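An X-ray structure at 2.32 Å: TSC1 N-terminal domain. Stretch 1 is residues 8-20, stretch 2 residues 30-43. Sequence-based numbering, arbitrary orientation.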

# COMPACT_ATOMS: atom_id res chain seq x y z
N SER B 8 24.08 64.40 29.05
CA SER B 8 23.57 65.77 29.07
C SER B 8 22.09 65.76 29.45
O SER B 8 21.22 66.10 28.64
CB SER B 8 23.78 66.44 27.72
OG SER B 8 25.16 66.48 27.40
N SER B 9 21.83 65.38 30.70
CA SER B 9 20.47 65.06 31.15
C SER B 9 19.50 66.19 30.86
O SER B 9 18.47 65.99 30.20
CB SER B 9 20.50 64.75 32.65
OG SER B 9 21.05 65.84 33.37
N ARG B 10 19.80 67.40 31.35
CA ARG B 10 18.82 68.48 31.30
C ARG B 10 18.54 68.92 29.87
O ARG B 10 17.39 69.22 29.52
CB ARG B 10 19.29 69.65 32.16
CG ARG B 10 19.36 69.31 33.64
CD ARG B 10 19.82 70.50 34.46
NE ARG B 10 19.91 70.17 35.88
CZ ARG B 10 20.34 71.01 36.82
NH1 ARG B 10 20.73 72.23 36.49
NH2 ARG B 10 20.39 70.61 38.08
N ASP B 11 19.58 68.98 29.03
CA ASP B 11 19.36 69.32 27.63
C ASP B 11 18.58 68.24 26.89
O ASP B 11 18.03 68.51 25.82
CB ASP B 11 20.70 69.57 26.93
CG ASP B 11 21.36 70.85 27.39
OD1 ASP B 11 20.66 71.71 27.96
OD2 ASP B 11 22.58 70.99 27.17
N LEU B 12 18.52 67.02 27.44
CA LEU B 12 17.72 65.98 26.81
C LEU B 12 16.23 66.26 26.97
O LEU B 12 15.46 66.12 26.01
CB LEU B 12 18.07 64.61 27.41
CG LEU B 12 17.27 63.45 26.83
CD1 LEU B 12 17.64 63.26 25.38
CD2 LEU B 12 17.47 62.17 27.63
N PHE B 13 15.82 66.68 28.17
CA PHE B 13 14.42 66.98 28.42
C PHE B 13 13.94 68.14 27.55
O PHE B 13 12.81 68.14 27.06
CB PHE B 13 14.21 67.31 29.90
CG PHE B 13 14.54 66.17 30.82
CD1 PHE B 13 14.68 64.87 30.35
CD2 PHE B 13 14.73 66.40 32.18
CE1 PHE B 13 14.99 63.83 31.20
CE2 PHE B 13 15.03 65.37 33.04
CZ PHE B 13 15.16 64.08 32.55
N ARG B 14 14.81 69.14 27.35
CA ARG B 14 14.44 70.30 26.55
C ARG B 14 14.10 69.89 25.13
O ARG B 14 13.15 70.41 24.53
CB ARG B 14 15.61 71.28 26.49
CG ARG B 14 15.35 72.48 25.61
CD ARG B 14 16.61 73.31 25.48
NE ARG B 14 17.67 72.47 24.95
CZ ARG B 14 17.90 72.29 23.65
NH1 ARG B 14 17.14 72.89 22.74
NH2 ARG B 14 18.89 71.49 23.26
N ALA B 15 14.87 68.96 24.57
CA ALA B 15 14.60 68.47 23.23
C ALA B 15 13.30 67.69 23.19
O ALA B 15 12.52 67.82 22.23
CB ALA B 15 15.78 67.62 22.75
N LEU B 16 13.03 66.90 24.23
CA LEU B 16 11.81 66.09 24.27
C LEU B 16 10.57 66.98 24.36
O LEU B 16 9.60 66.77 23.63
CB LEU B 16 11.86 65.14 25.46
CG LEU B 16 13.05 64.17 25.57
CD1 LEU B 16 12.96 63.35 26.85
CD2 LEU B 16 13.16 63.29 24.35
N ASN B 17 10.60 67.95 25.27
CA ASN B 17 9.45 68.83 25.45
C ASN B 17 9.16 69.64 24.19
O ASN B 17 7.99 69.85 23.83
CB ASN B 17 9.71 69.77 26.63
CG ASN B 17 9.72 69.05 27.96
OD1 ASN B 17 8.69 68.55 28.42
ND2 ASN B 17 10.89 69.00 28.60
N SER B 18 10.21 70.09 23.50
CA SER B 18 10.04 70.82 22.25
C SER B 18 9.53 69.91 21.13
O SER B 18 8.73 70.33 20.30
CB SER B 18 11.35 71.48 21.84
OG SER B 18 11.27 71.99 20.53
N PHE B 19 10.01 68.66 21.10
CA PHE B 19 9.63 67.75 20.02
C PHE B 19 8.17 67.36 20.07
O PHE B 19 7.53 67.20 19.03
CB PHE B 19 10.49 66.50 20.04
CG PHE B 19 9.97 65.41 19.14
CD1 PHE B 19 10.04 65.54 17.76
CD2 PHE B 19 9.40 64.26 19.67
CE1 PHE B 19 9.56 64.55 16.93
CE2 PHE B 19 8.92 63.27 18.84
CZ PHE B 19 9.00 63.41 17.47
N ILE B 20 7.62 67.17 21.27
CA ILE B 20 6.24 66.69 21.37
C ILE B 20 5.30 67.68 20.69
O ILE B 20 4.41 67.29 19.93
CB ILE B 20 5.87 66.47 22.84
CG1 ILE B 20 6.65 65.29 23.42
CG2 ILE B 20 4.37 66.25 22.99
CD1 ILE B 20 6.44 63.99 22.68
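Stretch 2, residues 30-43: DLDAIISSYLERHD

Stretch 2 enters already helical, with phi/psi near -65/-40 through its middle and i to i+4 hydrogen bonds such as Tyr38 N to Ile34 O (2.9 Å). It runs back along helix 9-20: the N-to-C directions differ by 150° (signed crossing angle -150°), and the axes approach to 9.2 Å. The CA–CA pairs Ser8–Tyr38 (5.1 Å), Leu12–Ile34 (5.7 Å) and Ala15–Leu31 (5.8 Å) fix the antiparallel register. No hydrogen bond crosses the interface, so apolar packing carries it.

Ile34 is the knob, its side chain seated among Asp11, Leu12, Arg14 and Ala15. Its CA-to-CB bond points toward stretch 1, and chi1 m with chi2 t extends CD1 to 3.6 Å from Asp11 O and 3.8 Å from Ala15 CB, while CG2 lies 3.5 Å from Leu12 CA. Leu31 packs beside Ala15 as well: in the same m,t conformation, Leu31 CD2 reaches 3.4 Å from Ala15 CB, and Leu31 CD1 meets Phe19 CD1 at 3.3 Å.

Leu12 starts sideways, but chi1 t and chi2 p bring its end nearer to stretch 2. CD1 lies 3.5 Å from Ile35 CG1, whereas CD2 sits over the face of the Tyr38 ring, 3.5 Å from its centroid and 16° off the normal, a CH-pi contact. Tyr38, with chi1 t and chi2 86°, presents that face to Leu12 and its edge to Ser9, whose CA is 3.9 Å from Tyr38 CD1.

Where helix 9-20 begins, the contacts involve backbone and polar residues. Arg41 CD comes within 3.4 Å of Ser8 N, and the His42 ring turns its edge to Ser9 CB, 4.2 Å from NE2. Chi1 m and chi2 72° bring His42 ND1 to Tyr38 O, a very short hydrogen bond (2.4 Å, 136° at the hydrogen) that ties the ring back to the backbone of Tyr38, four residues earlier.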

# COMPACT_ATOMS: atom_id res chain seq x y z
N ASP B 30 18.42 67.21 15.69
CA ASP B 30 18.99 67.64 16.97
C ASP B 30 18.52 66.80 18.15
O ASP B 30 19.14 66.86 19.21
CB ASP B 30 18.66 69.11 17.22
CG ASP B 30 19.38 70.04 16.27
OD1 ASP B 30 20.37 69.62 15.65
OD2 ASP B 30 18.96 71.21 16.15
N LEU B 31 17.46 66.01 17.98
CA LEU B 31 16.99 65.19 19.09
C LEU B 31 17.81 63.92 19.26
O LEU B 31 18.16 63.56 20.39
CB LEU B 31 15.53 64.81 18.88
CG LEU B 31 14.46 65.84 18.62
CD1 LEU B 31 13.23 65.01 18.47
CD2 LEU B 31 14.30 66.81 19.77
N ASP B 32 18.10 63.22 18.16
CA ASP B 32 18.84 61.97 18.26
C ASP B 32 20.25 62.20 18.80
O ASP B 32 20.80 61.33 19.48
CB ASP B 32 18.91 61.27 16.90
CG ASP B 32 17.54 61.00 16.30
OD1 ASP B 32 16.61 60.63 17.05
OD2 ASP B 32 17.40 61.15 15.07
N ALA B 33 20.84 63.36 18.50
CA ALA B 33 22.19 63.64 18.98
C ALA B 33 22.24 63.76 20.49
O ALA B 33 23.14 63.22 21.13
CB ALA B 33 22.72 64.92 18.32
N ILE B 34 21.27 64.47 21.09
CA ILE B 34 21.25 64.61 22.54
C ILE B 34 20.98 63.27 23.20
O ILE B 34 21.56 62.95 24.25
CB ILE B 34 20.22 65.67 22.96
CG1 ILE B 34 20.51 67.01 22.28
CG2 ILE B 34 20.28 65.88 24.46
CD1 ILE B 34 19.51 68.09 22.61
N ILE B 35 20.10 62.46 22.61
CA ILE B 35 19.78 61.15 23.17
C ILE B 35 21.02 60.26 23.22
O ILE B 35 21.30 59.61 24.23
CB ILE B 35 18.65 60.48 22.37
CG1 ILE B 35 17.33 61.22 22.57
CG2 ILE B 35 18.50 59.02 22.76
CD1 ILE B 35 16.16 60.61 21.84
N SER B 36 21.78 60.23 22.12
CA SER B 36 22.97 59.38 22.06
C SER B 36 24.00 59.78 23.12
O SER B 36 24.56 58.93 23.81
CB SER B 36 23.59 59.44 20.67
OG SER B 36 24.86 58.81 20.64
N SER B 37 24.25 61.09 23.26
CA SER B 37 25.17 61.55 24.29
C SER B 37 24.64 61.28 25.69
O SER B 37 25.42 61.01 26.61
CB SER B 37 25.47 63.04 24.11
OG SER B 37 26.30 63.51 25.16
N TYR B 38 23.32 61.37 25.87
CA TYR B 38 22.72 61.06 27.17
C TYR B 38 22.99 59.62 27.56
O TYR B 38 23.45 59.33 28.67
CB TYR B 38 21.22 61.33 27.14
CG TYR B 38 20.47 60.80 28.34
CD1 TYR B 38 20.37 61.54 29.50
CD2 TYR B 38 19.87 59.55 28.30
CE1 TYR B 38 19.69 61.05 30.60
CE2 TYR B 38 19.19 59.05 29.40
CZ TYR B 38 19.10 59.81 30.54
OH TYR B 38 18.42 59.31 31.63
N LEU B 39 22.70 58.68 26.66
CA LEU B 39 22.95 57.27 26.94
C LEU B 39 24.44 56.98 27.09
O LEU B 39 24.81 55.96 27.66
CB LEU B 39 22.34 56.40 25.84
CG LEU B 39 20.83 56.56 25.66
CD1 LEU B 39 20.33 55.71 24.49
CD2 LEU B 39 20.09 56.21 26.94
N GLU B 40 25.29 57.87 26.58
CA GLU B 40 26.73 57.67 26.68
C GLU B 40 27.22 57.83 28.11
O GLU B 40 27.87 56.93 28.67
CB GLU B 40 27.46 58.63 25.74
CG GLU B 40 28.90 58.93 26.11
CD GLU B 40 29.04 60.26 26.85
OE1 GLU B 40 28.29 61.20 26.52
OE2 GLU B 40 29.89 60.35 27.76
N ARG B 41 26.92 58.97 28.74
CA ARG B 41 27.44 59.25 30.07
C ARG B 41 26.58 58.65 31.18
O ARG B 41 26.88 58.89 32.36
CB ARG B 41 27.59 60.76 30.28
CG ARG B 41 26.30 61.51 30.50
CD ARG B 41 26.56 62.94 30.94
NE ARG B 41 27.19 63.01 32.26
CZ ARG B 41 26.52 63.19 33.40
NH1 ARG B 41 25.20 63.34 33.38
NH2 ARG B 41 27.17 63.23 34.56
N HIS B 42 25.55 57.89 30.84
CA HIS B 42 24.71 57.19 31.82
C HIS B 42 25.00 55.70 31.69
O HIS B 42 24.41 55.01 30.85
CB HIS B 42 23.24 57.53 31.61
CG HIS B 42 22.93 58.98 31.82
ND1 HIS B 42 23.31 59.96 30.93
CD2 HIS B 42 22.28 59.61 32.83
CE1 HIS B 42 22.92 61.13 31.38
NE2 HIS B 42 22.29 60.95 32.53
N ASP B 43 25.92 55.22 32.52
CA ASP B 43 26.43 53.86 32.41
C ASP B 43 25.65 52.87 33.26
O ASP B 43 25.69 51.66 32.98
CB ASP B 43 27.91 53.83 32.81
CG ASP B 43 28.65 52.66 32.21
OD1 ASP B 43 28.06 51.94 31.38
OD2 ASP B 43 29.84 52.46 32.55